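Local coordinates for insulinase family protease (Yersinia pestis, PDB 3GO9), which belongs to the M16 (insulinase) family of zinc-dependent peptidases, though its own peptidase activity is uncertain, at residues R350-L355 and E459-I464. Residues are numbered along the deposited sequence; the frame is centred on the assembly and turned at random.
Sequences RELAAL and EIYNGI. With ZN (zinc ion), chain D.
Tyr461 carries the flat group that meets helix 341-358, and its ring makes the approach through the hydroxyl: OH lies 3.9 Å from Leu352 CD1, the two side chains crossing at about a right angle. The amide oxygen OD1 of Asn462 sits at the edge of this ring, in its plane, and is itself hydrogen-bonded to Gln458. With CG anti to the backbone N (chi1 180°), the phenol reaches across toward helix 341-358. Ile464 makes the larger contribution. Its CG2 methyl, also anti to the backbone N, sits against Arg350 CG (3.6 Å) and Arg350 N (3.7 Å). Next to it Ala353 CB stands 3.7 Å from Ile464 O and 4.4 Å from Ile464 CG2. The segment axes come within 10.1 Å and cross at -31°, while Ile464 and Tyr461 also pack on Ala349, one turn before Ala353. Helix 454-465, near the end of the modelled chain, is thereby laid against helix 341-358. Glu351 points away from this interface and binds zinc through OE1 at 2.0 Å, with His302 and a water. No hydrogen bond links the segments, implying an association resting on apolar and van der Waals contact, in which Glu351 takes no part.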
ATOM      1  N   ARG A 350     -19.572 -23.621   2.289  1.00 10.70           N
ATOM      2  CA  ARG A 350     -19.415 -25.065   2.035  0.60 11.16           C
ATOM      3  C   ARG A 350     -18.123 -25.358   1.292  1.00 10.26           C
ATOM      4  O   ARG A 350     -17.506 -26.407   1.509  1.00 11.47           O
ATOM      5  CB  ARG A 350     -20.644 -25.595   1.299  0.60 11.41           C
ATOM      6  CG  ARG A 350     -21.895 -25.662   2.228  0.60 14.00           C
ATOM      7  CD  ARG A 350     -23.107 -26.163   1.544  0.60 19.51           C
ATOM      8  NE  ARG A 350     -22.998 -25.848   0.132  0.60 24.54           N
ATOM      9  CZ  ARG A 350     -23.318 -26.653  -0.866  0.60 25.57           C
ATOM     10  NH1 ARG A 350     -23.842 -27.851  -0.645  0.60 28.50           N
ATOM     11  NH2 ARG A 350     -23.136 -26.219  -2.115  0.60 27.69           N
ATOM     12  N   GLU A 351     -17.679 -24.435   0.451  1.00  9.57           N
ATOM     13  CA  GLU A 351     -16.350 -24.591  -0.170  1.00 10.79           C
ATOM     14  C   GLU A 351     -15.225 -24.532   0.875  1.00 10.80           C
ATOM     15  O   GLU A 351     -14.287 -25.334   0.869  1.00 12.11           O
ATOM     16  CB  GLU A 351     -16.063 -23.526  -1.193  1.00 11.37           C
ATOM     17  CG  GLU A 351     -16.871 -23.647  -2.412  1.00 13.15           C
ATOM     18  CD  GLU A 351     -16.697 -25.007  -3.063  1.00 14.14           C
ATOM     19  OE1 GLU A 351     -15.531 -25.381  -3.277  1.00 17.09           O
ATOM     20  OE2 GLU A 351     -17.728 -25.688  -3.322  1.00 17.04           O
ATOM     21  N   LEU A 352     -15.314 -23.556   1.758  1.00 11.04           N
ATOM     22  CA  LEU A 352     -14.303 -23.446   2.814  1.00 11.34           C
ATOM     23  C   LEU A 352     -14.249 -24.688   3.741  1.00 11.67           C
ATOM     24  O   LEU A 352     -13.176 -25.158   4.089  1.00 11.81           O
ATOM     25  CB  LEU A 352     -14.492 -22.196   3.630  1.00 11.32           C
ATOM     26  CG  LEU A 352     -14.444 -20.851   2.892  1.00 12.12           C
ATOM     27  CD1 LEU A 352     -14.761 -19.784   3.952  1.00 14.64           C
ATOM     28  CD2 LEU A 352     -13.154 -20.589   2.141  1.00 12.94           C
ATOM     29  N   ALA A 353     -15.413 -25.229   4.073  1.00 10.19           N
ATOM     30  CA  ALA A 353     -15.501 -26.416   4.902  1.00 11.13           C
ATOM     31  C   ALA A 353     -14.837 -27.601   4.197  1.00 11.46           C
ATOM     32  O   ALA A 353     -14.111 -28.372   4.829  1.00 11.42           O
ATOM     33  CB  ALA A 353     -16.896 -26.726   5.223  1.00 10.55           C
ATOM     34  N   ALA A 354     -15.119 -27.746   2.915  1.00 10.87           N
ATOM     35  CA  ALA A 354     -14.525 -28.847   2.132  1.00 11.97           C
ATOM     36  C   ALA A 354     -13.024 -28.673   1.980  1.00 12.68           C
ATOM     37  O   ALA A 354     -12.247 -29.634   2.141  1.00 12.48           O
ATOM     38  CB  ALA A 354     -15.226 -28.959   0.730  1.00 11.99           C
ATOM     39  N   LEU A 355     -12.577 -27.455   1.705  1.00 12.54           N
ATOM     40  CA  LEU A 355     -11.149 -27.202   1.555  1.00 12.47           C
ATOM     41  C   LEU A 355     -10.378 -27.370   2.869  1.00 13.28           C
ATOM     42  O   LEU A 355      -9.251 -27.890   2.874  1.00 12.95           O
ATOM     43  CB  LEU A 355     -10.883 -25.815   0.963  1.00 13.23           C
ATOM     44  CG  LEU A 355     -11.256 -25.649  -0.535  1.00 13.43           C
ATOM     45  CD1 LEU A 355     -11.408 -24.134  -0.886  1.00 17.06           C
ATOM     46  CD2 LEU A 355     -10.282 -26.369  -1.485  1.00 17.15           C
ATOM     47  N   GLU A 459     -24.599 -17.743  13.092  1.00 19.04           N
ATOM     48  CA  GLU A 459     -25.042 -19.076  13.501  0.60 19.47           C
ATOM     49  C   GLU A 459     -25.145 -20.041  12.323  1.00 19.23           C
ATOM     50  O   GLU A 459     -24.660 -21.179  12.405  1.00 19.64           O
ATOM     51  CB  GLU A 459     -26.378 -18.988  14.236  0.60 20.33           C
ATOM     52  CG  GLU A 459     -26.289 -18.245  15.570  0.60 21.84           C
ATOM     53  CD  GLU A 459     -27.620 -18.206  16.293  0.60 25.60           C
ATOM     54  OE1 GLU A 459     -28.520 -19.022  15.969  0.60 28.20           O
ATOM     55  OE2 GLU A 459     -27.770 -17.368  17.193  0.60 28.79           O
ATOM     56  N   ILE A 460     -25.758 -19.569  11.223  1.00 17.85           N
ATOM     57  CA  ILE A 460     -25.870 -20.328   9.972  1.00 17.64           C
ATOM     58  C   ILE A 460     -24.484 -20.718   9.459  1.00 16.00           C
ATOM     59  O   ILE A 460     -24.207 -21.875   9.154  1.00 16.83           O
ATOM     60  CB  ILE A 460     -26.657 -19.517   8.896  1.00 17.33           C
ATOM     61  CG1 ILE A 460     -28.137 -19.414   9.272  1.00 19.77           C
ATOM     62  CG2 ILE A 460     -26.538 -20.128   7.507  1.00 17.00           C
ATOM     63  CD1 ILE A 460     -28.941 -18.417   8.414  1.00 22.98           C
ATOM     64  N   TYR A 461     -23.591 -19.742   9.414  1.00 15.31           N
ATOM     65  CA  TYR A 461     -22.212 -19.939   9.013  1.00 14.48           C
ATOM     66  C   TYR A 461     -21.527 -20.963   9.913  1.00 15.58           C
ATOM     67  O   TYR A 461     -20.863 -21.897   9.430  1.00 14.10           O
ATOM     68  CB  TYR A 461     -21.443 -18.597   9.051  1.00 15.86           C
ATOM     69  CG  TYR A 461     -19.999 -18.740   8.645  1.00 13.27           C
ATOM     70  CD1 TYR A 461     -19.610 -18.673   7.315  1.00 14.50           C
ATOM     71  CD2 TYR A 461     -18.997 -18.920   9.595  1.00 13.60           C
ATOM     72  CE1 TYR A 461     -18.292 -18.817   6.962  1.00 12.75           C
ATOM     73  CE2 TYR A 461     -17.704 -19.048   9.260  1.00 14.72           C
ATOM     74  CZ  TYR A 461     -17.341 -19.007   7.935  1.00 14.92           C
ATOM     75  OH  TYR A 461     -16.044 -19.124   7.560  1.00 14.06           O
ATOM     76  N   ASN A 462     -21.677 -20.788  11.223  1.00 14.89           N
ATOM     77  CA  ASN A 462     -21.062 -21.753  12.166  1.00 16.35           C
ATOM     78  C   ASN A 462     -21.532 -23.187  11.918  1.00 16.92           C
ATOM     79  O   ASN A 462     -20.758 -24.135  12.028  1.00 19.18           O
ATOM     80  CB  ASN A 462     -21.339 -21.337  13.606  1.00 16.04           C
ATOM     81  CG  ASN A 462     -20.546 -20.113  14.014  1.00 18.84           C
ATOM     82  OD1 ASN A 462     -19.607 -19.684  13.314  1.00 19.14           O
ATOM     83  ND2 ASN A 462     -20.906 -19.540  15.166  1.00 21.37           N
ATOM     84  N   GLY A 463     -22.797 -23.333  11.534  1.00 17.29           N
ATOM     85  CA  GLY A 463     -23.349 -24.660  11.239  1.00 17.83           C
ATOM     86  C   GLY A 463     -22.590 -25.361  10.121  1.00 18.66           C
ATOM     87  O   GLY A 463     -22.267 -26.539  10.214  1.00 19.17           O
ATOM     88  N   ILE A 464     -22.265 -24.603   9.071  1.00 19.23           N
ATOM     89  CA  ILE A 464     -21.577 -25.171   7.906  1.00 19.98           C
ATOM     90  C   ILE A 464     -20.136 -25.482   8.231  1.00 21.00           C
ATOM     91  O   ILE A 464     -19.577 -26.485   7.774  1.00 21.16           O
ATOM     92  CB  ILE A 464     -21.659 -24.229   6.699  1.00 19.09           C
ATOM     93  CG1 ILE A 464     -23.118 -24.043   6.265  1.00 20.26           C
ATOM     94  CG2 ILE A 464     -20.792 -24.750   5.540  1.00 19.13           C
ATOM     95  CD1 ILE A 464     -23.350 -22.746   5.508  1.00 19.30           C
TER
HETATM   96 ZN    ZN D 603     -14.791 -27.080  -4.001  0.80 19.26          ZN
HETATM   97  O   HOH W   1     -14.500 -28.346  -2.497  1.00 14.56           O